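Local coordinates for protein argonaute (Aquifex aeolicus, PDB 1YVU) that cleaves target RNA as a DNA-guided endonuclease, using short single-stranded DNA guides to select complementary strands and divalent metal ions to support the cut, at residues V141-L146 with L155-K160; L9-Y14 with E308-K313; K374-F379 with F468-V473. All coordinates share one frame; numbering follows the deposited sequence.

Interaction 1: residues V141-L146 with L155-K160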
loop_
_atom_site.group_PDB
_atom_site.type_symbol
_atom_site.label_atom_id
_atom_site.label_comp_id
_atom_site.label_asym_id
_atom_site.label_seq_id
_atom_site.Cartn_x
_atom_site.Cartn_y
_atom_site.Cartn_z
ATOM N N VAL A 141 -0.583 -17.214 4.245
ATOM C CA VAL A 141 -0.322 -17.031 5.653
ATOM C C VAL A 141 1.038 -16.353 5.770
ATOM O O VAL A 141 2.084 -16.958 5.500
ATOM C CB VAL A 141 -0.347 -18.377 6.438
ATOM C CG1 VAL A 141 -0.926 -18.157 7.812
ATOM C CG2 VAL A 141 -1.148 -19.456 5.693
ATOM N N ASN A 142 0.988 -15.060 6.076
ATOM C CA ASN A 142 2.178 -14.248 6.246
ATOM C C ASN A 142 2.462 -13.984 7.733
ATOM O O ASN A 142 1.567 -13.580 8.489
ATOM C CB ASN A 142 2.035 -12.937 5.460
ATOM C CG ASN A 142 2.197 -13.124 3.931
ATOM O OD1 ASN A 142 2.128 -14.239 3.383
ATOM N ND2 ASN A 142 2.423 -12.013 3.244
ATOM N N GLU A 143 3.681 -14.337 8.154
ATOM C CA GLU A 143 4.167 -14.152 9.536
ATOM C C GLU A 143 5.386 -13.241 9.531
ATOM O O GLU A 143 6.312 -13.408 8.726
ATOM C CB GLU A 143 4.643 -15.460 10.203
ATOM C CG GLU A 143 3.760 -16.678 10.095
ATOM C CD GLU A 143 3.863 -17.356 8.750
ATOM O OE1 GLU A 143 4.859 -17.142 8.023
ATOM O OE2 GLU A 143 2.933 -18.116 8.418
ATOM N N LYS A 144 5.390 -12.293 10.447
ATOM C CA LYS A 144 6.508 -11.385 10.612
ATOM C C LYS A 144 6.698 -11.225 12.123
ATOM O O LYS A 144 5.721 -11.262 12.881
ATOM C CB LYS A 144 6.229 -10.051 9.920
ATOM C CG LYS A 144 6.735 -10.012 8.504
ATOM C CD LYS A 144 6.046 -8.959 7.691
ATOM C CE LYS A 144 6.522 -9.027 6.253
ATOM N NZ LYS A 144 5.500 -8.441 5.327
ATOM N N VAL A 145 7.950 -11.182 12.572
ATOM C CA VAL A 145 8.235 -11.006 13.990
ATOM C C VAL A 145 8.559 -9.549 14.274
ATOM O O VAL A 145 9.490 -8.996 13.704
ATOM C CB VAL A 145 9.367 -11.933 14.477
ATOM C CG1 VAL A 145 9.791 -11.568 15.888
ATOM C CG2 VAL A 145 8.886 -13.395 14.436
ATOM N N LEU A 146 7.717 -8.934 15.101
ATOM C CA LEU A 146 7.845 -7.536 15.530
ATOM C C LEU A 146 8.306 -7.486 16.980
ATOM O O LEU A 146 8.460 -8.526 17.609
ATOM C CB LEU A 146 6.519 -6.775 15.370
ATOM C CG LEU A 146 5.716 -6.815 14.061
ATOM C CD1 LEU A 146 4.799 -5.636 14.054
ATOM C CD2 LEU A 146 6.607 -6.798 12.804
ATOM N N LEU A 155 4.662 -12.298 17.430
ATOM C CA LEU A 155 4.476 -12.929 16.157
ATOM C C LEU A 155 3.229 -12.307 15.615
ATOM O O LEU A 155 2.169 -12.308 16.255
ATOM C CB LEU A 155 4.334 -14.440 16.219
ATOM C CG LEU A 155 4.083 -15.102 14.850
ATOM C CD1 LEU A 155 5.258 -14.936 13.889
ATOM C CD2 LEU A 155 3.798 -16.550 15.062
ATOM N N HIS A 156 3.462 -11.578 14.534
ATOM C CA HIS A 156 2.415 -10.939 13.787
ATOM C C HIS A 156 2.026 -12.029 12.789
ATOM O O HIS A 156 2.854 -12.446 11.955
ATOM C CB HIS A 156 2.949 -9.708 13.065
ATOM C CG HIS A 156 2.037 -9.182 12.005
ATOM N ND1 HIS A 156 0.713 -9.553 11.912
ATOM C CD2 HIS A 156 2.279 -8.371 10.948
ATOM C CE1 HIS A 156 0.176 -9.007 10.834
ATOM N NE2 HIS A 156 1.104 -8.283 10.235
ATOM N N LEU A 157 0.781 -12.495 12.919
ATOM C CA LEU A 157 0.255 -13.531 12.049
ATOM C C LEU A 157 -1.091 -13.175 11.435
ATOM O O LEU A 157 -2.045 -12.835 12.134
ATOM C CB LEU A 157 0.189 -14.850 12.812
ATOM C CG LEU A 157 -0.416 -16.138 12.244
ATOM C CD1 LEU A 157 0.027 -16.464 10.841
ATOM C CD2 LEU A 157 0.004 -17.238 13.171
ATOM N N ASP A 158 -1.156 -13.289 10.116
ATOM C CA ASP A 158 -2.372 -12.987 9.390
ATOM C C ASP A 158 -2.661 -14.066 8.353
ATOM O O ASP A 158 -1.814 -14.922 8.060
ATOM C CB ASP A 158 -2.254 -11.614 8.702
ATOM C CG ASP A 158 -3.579 -10.841 8.661
ATOM O OD1 ASP A 158 -4.672 -11.461 8.603
ATOM O OD2 ASP A 158 -3.505 -9.594 8.689
ATOM N N LEU A 159 -3.881 -13.984 7.813
ATOM C CA LEU A 159 -4.406 -14.875 6.786
ATOM C C LEU A 159 -5.132 -14.031 5.750
ATOM O O LEU A 159 -6.125 -13.367 6.048
ATOM C CB LEU A 159 -5.378 -15.887 7.396
ATOM C CG LEU A 159 -5.914 -16.905 6.402
ATOM C CD1 LEU A 159 -4.883 -17.977 6.134
ATOM C CD2 LEU A 159 -7.148 -17.512 6.961
ATOM N N LYS A 160 -4.590 -14.003 4.545
ATOM C CA LYS A 160 -5.216 -13.246 3.476
ATOM C C LYS A 160 -5.556 -14.196 2.327
ATOM O O LYS A 160 -5.167 -15.360 2.371
ATOM C CB LYS A 160 -4.301 -12.077 3.077
ATOM C CG LYS A 160 -4.200 -11.018 4.204
ATOM C CD LYS A 160 -3.165 -9.910 3.997
ATOM C CE LYS A 160 -3.144 -8.990 5.232
ATOM N NZ LYS A 160 -2.222 -7.831 5.120
#

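Interaction 2: residues L9-Y14 with E308-K313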
loop_
_atom_site.group_PDB
_atom_site.type_symbol
_atom_site.label_atom_id
_atom_site.label_comp_id
_atom_site.label_asym_id
_atom_site.label_seq_id
_atom_site.Cartn_x
_atom_site.Cartn_y
_atom_site.Cartn_z
ATOM N N LEU A 9 -1.212 -9.960 17.250
ATOM C CA LEU A 9 0.103 -10.024 17.896
ATOM C C LEU A 9 0.140 -10.945 19.078
ATOM O O LEU A 9 -0.707 -10.853 19.938
ATOM C CB LEU A 9 0.553 -8.624 18.302
ATOM C CG LEU A 9 0.566 -7.580 17.180
ATOM C CD1 LEU A 9 0.523 -6.189 17.721
ATOM C CD2 LEU A 9 1.747 -7.793 16.310
ATOM N N TYR A 10 1.095 -11.866 19.089
ATOM C CA TYR A 10 1.229 -12.832 20.169
ATOM C C TYR A 10 2.684 -12.926 20.598
ATOM O O TYR A 10 3.551 -13.146 19.738
ATOM C CB TYR A 10 0.838 -14.220 19.668
ATOM C CG TYR A 10 -0.513 -14.321 19.034
ATOM C CD1 TYR A 10 -0.684 -14.088 17.646
ATOM C CD2 TYR A 10 -1.642 -14.596 19.819
ATOM C CE1 TYR A 10 -1.987 -14.109 17.061
ATOM C CE2 TYR A 10 -2.933 -14.637 19.256
ATOM C CZ TYR A 10 -3.105 -14.379 17.881
ATOM O OH TYR A 10 -4.380 -14.322 17.365
ATOM N N ARG A 11 2.937 -12.888 21.921
ATOM C CA ARG A 11 4.295 -12.987 22.479
ATOM C C ARG A 11 4.888 -14.297 22.071
ATOM O O ARG A 11 4.274 -15.327 22.246
ATOM C CB ARG A 11 4.333 -12.886 24.004
ATOM C CG ARG A 11 4.079 -11.492 24.496
ATOM C CD ARG A 11 4.438 -11.245 25.961
ATOM N NE ARG A 11 4.320 -9.811 26.275
ATOM C CZ ARG A 11 4.139 -9.290 27.490
ATOM N NH1 ARG A 11 4.056 -10.077 28.558
ATOM N NH2 ARG A 11 4.019 -7.969 27.629
ATOM N N ILE A 12 5.988 -14.205 21.340
ATOM C CA ILE A 12 6.714 -15.365 20.870
ATOM C C ILE A 12 8.033 -15.478 21.654
ATOM O O ILE A 12 8.642 -14.477 22.044
ATOM C CB ILE A 12 6.882 -15.355 19.300
ATOM C CG1 ILE A 12 7.544 -16.635 18.825
ATOM C CG2 ILE A 12 7.651 -14.134 18.802
ATOM C CD1 ILE A 12 7.434 -16.835 17.372
ATOM N N GLU A 13 8.429 -16.709 21.935
ATOM C CA GLU A 13 9.635 -16.975 22.694
ATOM C C GLU A 13 10.359 -18.208 22.179
ATOM O O GLU A 13 9.730 -19.127 21.647
ATOM C CB GLU A 13 9.274 -17.159 24.174
ATOM C CG GLU A 13 9.394 -15.886 24.999
ATOM C CD GLU A 13 8.355 -15.754 26.096
ATOM O OE1 GLU A 13 7.943 -16.759 26.707
ATOM O OE2 GLU A 13 7.960 -14.607 26.369
ATOM N N TYR A 14 11.688 -18.172 22.270
ATOM C CA TYR A 14 12.549 -19.279 21.858
ATOM C C TYR A 14 13.568 -19.622 22.977
ATOM O O TYR A 14 14.435 -18.809 23.336
ATOM C CB TYR A 14 13.259 -18.961 20.537
ATOM C CG TYR A 14 14.001 -20.133 19.925
ATOM C CD1 TYR A 14 13.390 -21.395 19.798
ATOM C CD2 TYR A 14 15.320 -19.991 19.472
ATOM C CE1 TYR A 14 14.068 -22.490 19.240
ATOM C CE2 TYR A 14 16.020 -21.085 18.905
ATOM C CZ TYR A 14 15.388 -22.338 18.797
ATOM O OH TYR A 14 16.089 -23.449 18.336
ATOM N N GLU A 308 -2.860 -15.884 23.743
ATOM C CA GLU A 308 -3.503 -14.609 23.950
ATOM C C GLU A 308 -2.964 -13.429 23.108
ATOM O O GLU A 308 -1.766 -13.096 23.137
ATOM C CB GLU A 308 -3.488 -14.277 25.446
ATOM C CG GLU A 308 -4.400 -15.181 26.287
ATOM C CD GLU A 308 -5.337 -14.407 27.200
ATOM O OE1 GLU A 308 -4.852 -13.839 28.209
ATOM O OE2 GLU A 308 -6.554 -14.361 26.912
ATOM N N GLU A 309 -3.896 -12.774 22.401
ATOM C CA GLU A 309 -3.645 -11.616 21.547
ATOM C C GLU A 309 -3.135 -10.482 22.381
ATOM O O GLU A 309 -3.354 -10.478 23.583
ATOM C CB GLU A 309 -4.944 -11.149 20.895
ATOM C CG GLU A 309 -5.481 -11.999 19.745
ATOM C CD GLU A 309 -6.086 -13.346 20.147
ATOM O OE1 GLU A 309 -6.496 -13.543 21.325
ATOM O OE2 GLU A 309 -6.160 -14.212 19.244
ATOM N N GLU A 310 -2.432 -9.538 21.763
ATOM C CA GLU A 310 -1.949 -8.393 22.504
ATOM C C GLU A 310 -3.026 -7.338 22.354
ATOM O O GLU A 310 -3.571 -7.131 21.262
ATOM C CB GLU A 310 -0.601 -7.899 21.984
ATOM C CG GLU A 310 0.579 -8.863 22.206
ATOM C CD GLU A 310 0.992 -9.068 23.678
ATOM O OE1 GLU A 310 1.468 -8.088 24.316
ATOM O OE2 GLU A 310 0.873 -10.223 24.179
ATOM N N ARG A 311 -3.435 -6.786 23.493
ATOM C CA ARG A 311 -4.467 -5.765 23.530
ATOM C C ARG A 311 -3.876 -4.407 23.264
ATOM O O ARG A 311 -2.717 -4.161 23.603
ATOM C CB ARG A 311 -5.166 -5.777 24.886
ATOM C CG ARG A 311 -6.208 -6.876 25.016
ATOM C CD ARG A 311 -5.848 -7.957 26.039
ATOM N NE ARG A 311 -6.174 -9.302 25.550
ATOM C CZ ARG A 311 -7.209 -10.044 25.944
ATOM N NH1 ARG A 311 -8.074 -9.599 26.856
ATOM N NH2 ARG A 311 -7.394 -11.240 25.386
ATOM N N ALA A 312 -4.676 -3.540 22.648
ATOM C CA ALA A 312 -4.273 -2.161 22.335
ATOM C C ALA A 312 -4.081 -1.356 23.601
ATOM O O ALA A 312 -4.628 -1.715 24.642
ATOM C CB ALA A 312 -5.324 -1.494 21.482
ATOM N N LYS A 313 -3.307 -0.283 23.527
ATOM C CA LYS A 313 -3.100 0.541 24.708
ATOM C C LYS A 313 -4.305 1.427 25.043
ATOM O O LYS A 313 -4.760 1.419 26.184
ATOM C CB LYS A 313 -1.833 1.354 24.584
ATOM C CG LYS A 313 -0.568 0.502 24.652
ATOM C CD LYS A 313 0.712 1.333 24.440
ATOM C CE LYS A 313 0.946 2.402 25.514
ATOM N NZ LYS A 313 2.143 3.226 25.181
#

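Interaction 3: residues K374-F379 with F468-V473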
loop_
_atom_site.group_PDB
_atom_site.type_symbol
_atom_site.label_atom_id
_atom_site.label_comp_id
_atom_site.label_asym_id
_atom_site.label_seq_id
_atom_site.Cartn_x
_atom_site.Cartn_y
_atom_site.Cartn_z
ATOM N N LYS A 374 -29.804 22.717 -9.576
ATOM C CA LYS A 374 -30.303 24.046 -9.279
ATOM C C LYS A 374 -30.264 24.326 -7.787
ATOM O O LYS A 374 -29.813 25.393 -7.381
ATOM C CB LYS A 374 -31.701 24.235 -9.880
ATOM C CG LYS A 374 -31.648 24.403 -11.400
ATOM C CD LYS A 374 -32.976 24.498 -12.099
ATOM C CE LYS A 374 -32.685 24.641 -13.595
ATOM N NZ LYS A 374 -33.862 24.708 -14.535
ATOM N N GLU A 375 -30.607 23.317 -6.978
ATOM C CA GLU A 375 -30.596 23.445 -5.511
ATOM C C GLU A 375 -29.182 23.581 -4.965
ATOM O O GLU A 375 -28.958 24.306 -3.983
ATOM C CB GLU A 375 -31.327 22.288 -4.841
ATOM C CG GLU A 375 -32.831 22.460 -4.847
ATOM C CD GLU A 375 -33.604 21.253 -4.319
ATOM O OE1 GLU A 375 -33.001 20.290 -3.772
ATOM O OE2 GLU A 375 -34.849 21.282 -4.464
ATOM N N LEU A 376 -28.249 22.904 -5.645
ATOM C CA LEU A 376 -26.809 22.936 -5.351
ATOM C C LEU A 376 -26.307 24.346 -5.554
ATOM O O LEU A 376 -25.861 24.987 -4.599
ATOM C CB LEU A 376 -26.052 22.054 -6.329
ATOM C CG LEU A 376 -25.715 20.654 -5.909
ATOM C CD1 LEU A 376 -26.862 20.056 -5.169
ATOM C CD2 LEU A 376 -25.383 19.851 -7.154
ATOM N N ILE A 377 -26.462 24.810 -6.804
ATOM C CA ILE A 377 -26.091 26.142 -7.251
ATOM C C ILE A 377 -26.629 27.172 -6.254
ATOM O O ILE A 377 -25.887 28.075 -5.847
ATOM C CB ILE A 377 -26.630 26.424 -8.704
ATOM C CG1 ILE A 377 -25.775 25.698 -9.727
ATOM C CG2 ILE A 377 -26.643 27.919 -9.045
ATOM C CD1 ILE A 377 -26.358 25.745 -11.102
ATOM N N ASN A 378 -27.854 26.956 -5.765
ATOM C CA ASN A 378 -28.409 27.901 -4.820
ATOM C C ASN A 378 -27.817 27.809 -3.436
ATOM O O ASN A 378 -27.503 28.844 -2.845
ATOM C CB ASN A 378 -29.932 27.891 -4.782
ATOM C CG ASN A 378 -30.490 29.281 -4.534
ATOM O OD1 ASN A 378 -30.515 30.123 -5.437
ATOM N ND2 ASN A 378 -30.854 29.557 -3.288
ATOM N N PHE A 379 -27.548 26.585 -2.981
ATOM C CA PHE A 379 -26.961 26.379 -1.662
ATOM C C PHE A 379 -25.601 27.085 -1.548
ATOM O O PHE A 379 -25.343 27.817 -0.576
ATOM C CB PHE A 379 -26.797 24.887 -1.369
ATOM C CG PHE A 379 -26.666 24.584 0.087
ATOM C CD1 PHE A 379 -27.757 24.803 0.958
ATOM C CD2 PHE A 379 -25.464 24.096 0.612
ATOM C CE1 PHE A 379 -27.657 24.534 2.356
ATOM C CE2 PHE A 379 -25.342 23.826 1.993
ATOM C CZ PHE A 379 -26.449 24.048 2.870
ATOM N N PHE A 468 -29.023 15.426 2.474
ATOM C CA PHE A 468 -27.733 14.871 2.863
ATOM C C PHE A 468 -26.822 14.789 1.692
ATOM O O PHE A 468 -25.632 15.054 1.840
ATOM C CB PHE A 468 -27.851 13.493 3.502
ATOM C CG PHE A 468 -28.789 13.437 4.668
ATOM C CD1 PHE A 468 -29.203 14.620 5.354
ATOM C CD2 PHE A 468 -29.349 12.205 5.045
ATOM C CE1 PHE A 468 -30.171 14.578 6.386
ATOM C CE2 PHE A 468 -30.319 12.138 6.083
ATOM C CZ PHE A 468 -30.739 13.330 6.749
ATOM N N VAL A 469 -27.388 14.470 0.527
ATOM C CA VAL A 469 -26.632 14.386 -0.726
ATOM C C VAL A 469 -26.169 15.782 -1.083
ATOM O O VAL A 469 -24.999 15.983 -1.329
ATOM C CB VAL A 469 -27.475 13.838 -1.883
ATOM C CG1 VAL A 469 -26.576 13.544 -3.106
ATOM C CG2 VAL A 469 -28.223 12.584 -1.433
ATOM N N LEU A 470 -27.083 16.745 -0.968
ATOM C CA LEU A 470 -26.819 18.162 -1.228
ATOM C C LEU A 470 -25.673 18.612 -0.323
ATOM O O LEU A 470 -24.730 19.221 -0.789
ATOM C CB LEU A 470 -28.073 18.972 -0.920
ATOM C CG LEU A 470 -28.205 20.494 -1.072
ATOM C CD1 LEU A 470 -28.752 20.814 -2.431
ATOM C CD2 LEU A 470 -29.197 21.044 -0.006
ATOM N N LEU A 471 -25.706 18.189 0.940
ATOM C CA LEU A 471 -24.656 18.547 1.893
ATOM C C LEU A 471 -23.350 17.840 1.613
ATOM O O LEU A 471 -22.290 18.493 1.550
ATOM C CB LEU A 471 -25.097 18.325 3.342
ATOM C CG LEU A 471 -26.054 19.442 3.793
ATOM C CD1 LEU A 471 -26.684 19.084 5.083
ATOM C CD2 LEU A 471 -25.366 20.775 3.928
ATOM N N ASN A 472 -23.446 16.528 1.363
ATOM C CA ASN A 472 -22.294 15.680 1.052
ATOM C C ASN A 472 -21.552 16.308 -0.113
ATOM O O ASN A 472 -20.363 16.653 0.001
ATOM C CB ASN A 472 -22.753 14.252 0.711
ATOM C CG ASN A 472 -21.584 13.253 0.566
ATOM O OD1 ASN A 472 -20.602 13.507 -0.143
ATOM N ND2 ASN A 472 -21.714 12.091 1.210
ATOM N N VAL A 473 -22.332 16.660 -1.130
ATOM C CA VAL A 473 -21.807 17.261 -2.348
ATOM C C VAL A 473 -21.211 18.660 -2.098
ATOM O O VAL A 473 -20.084 18.925 -2.517
ATOM C CB VAL A 473 -22.921 17.242 -3.454
ATOM C CG1 VAL A 473 -22.578 18.116 -4.656
ATOM C CG2 VAL A 473 -23.162 15.793 -3.899
#

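Interaction 1: residues V141-L146 with L155-K160
The two long strands of an antiparallel beta hairpin in linker L1 pair here, E143 facing L157 and V145 facing L155. K144 and H156 form a hydrogen-bonded pair: H156 N gives to K144 O at 2.8 Å, and K144 N returns a bond to H156 O at 3.0 Å. D158 N also reaches N142 O, at 3.2 Å, but the reverse bond from N142 N to D158 O is weak and bent, and here the pairing slackens.

Side chains alternate between the two faces. On the face of V141, E143, V145, L155, L157 and L159 the contacts are mostly apolar. L157 has CG anti to the backbone N (chi1 175°); its CD1 meets V141 CG1 at 3.6 Å and E143 CG at 3.8 Å, the side chains of L157 and E143 extending in one direction next to each other. L155 is turned roughly perpendicular to V145, its CD1 lying 4.0 Å from V145 CG2. Branched aliphatic residues suit this face because the helices 94-107 and 280-299 pack on it. The one acid among them, E143, is buried but not without partners: Y294 OH bonds OE2 and K111 NZ forms a salt bridge with OE1, which would probably stabilise its negative charge.

The opposite face is more polar. L146 and H156 run alongside each other, L146 CG 4.1 Å from H156 CB, and the buried imidazole has its NE2 hydrogen-bonded to N602 O. D158 OD1 takes the N-H of the next residue, L159, and a salt bridge from R605. The arrangement is that of a two-stranded antiparallel hairpin built into a five-stranded antiparallel sheet with strand 9-14, one face packed by helices 94-107 and 280-299.

Interaction 2: residues L9-Y14 with E308-K313
Y10, L9 and R11 touch E309 and E310 where strand 9-14, of the antiparallel sheet that also holds 153-165 and 303-305, meets the residues just before and at the start of strand 310-315 in linker L2. The backbone gives one weak bond, from E310 N to L9 O at 2.8 Å, bent to 125° at the hydrogen. E309 CA also lies 3.4 Å from L9 O in a CA-H...O contact.

The side chains supply the firmer polar link. Y10 and E309 lie side by side, and the phenol donates from OH to E309 OE2 at 2.6 Å, meeting that oxygen on its anti side with ring and carboxylate planes 68° apart. The other oxygen, OE1, forms a salt bridge to R288, and each oxygen of this carboxylate thus has a partner. Tyrosine suits the place because its ring packs on I287 and L291 of helix 280-299 while its hydroxyl serves the acid. A phenylalanine here would probably keep that packing but leave E309 OE2 without its phenol donor.

E310 turns its carboxylate to R11, yet this pairing is of charges alone: the two side chains cross roughly perpendicularly and no N-H points at the oxygen. E310 OE1 has a weak hydrogen bond from Y618, and the R11 guanidinium a cation-pi partner in Y152. The long ion pair spans 3.9 Å from R11 NE to E310 OE1.

Interaction 3: residues K374-F379 with F468-V473
L470 and F379 both hold CG anti to the backbone N (chi1 -180° and -160°), which sets where L470 CG and F379 CG leave their helices, 466-480 and 368-381. Between these helices the side chains of L470 and L376 pass antiparallel to each other, with L376 CD1 and L470 CD1 3.4 Å apart. The other methyl of L470, CD2, sits over one face of the F379 ring, displaced toward the rim and 4.1 Å from F379 CD1. Both branches of a single leucine are therefore used, one against an aliphatic partner and one against an aromatic face.

Two further contacts flank this centre. L471 CD2 comes to F379 CZ at 3.6 Å, approaching obliquely, and L376 is turned roughly perpendicular to V473, CD2 lying 4.1 Å from V473 CG1. At the more exposed margin, E375 offers its CB to L470 CD1 at 3.8 Å, which suits a glutamate whose aliphatic base can pack while its carboxylate extends beyond. No hydrogen bond joins the two segments; leucine, valine and phenylalanine suit an interface made by shape and apolar surface.

The segment axes cross at -54° and approach to 10.4 Å. The contact joins the Mid domain to the PIWI domain: helix 337-342 packs beside it, E341 touching both F379 and L471, while I377 touches L387 and I389 of strand 386-396, an outer strand of a four-stranded parallel sheet.

How the interactions relate
Interactions 1 and 2 share an antiparallel sheet in which strands 153-165 and 9-14 are neighbours, and they touch directly: L155 N probably bonds Y10 O, and H156 CB packs on L9 CD2. Helix 280-299 meets side chains from both. Interaction 1, nested in the loop that interaction 2 closes, is buried and rests mainly on backbone hydrogen bonds between strands; interaction 2 is only partly buried and relies more on carboxylates. Interaction 3 stands apart, its centre about 46 Å from that of interaction 1, on the opposite side of the chain's centre. Also partly buried, it joins helices rather than strands, with apolar contacts and no hydrogen bond between its segments.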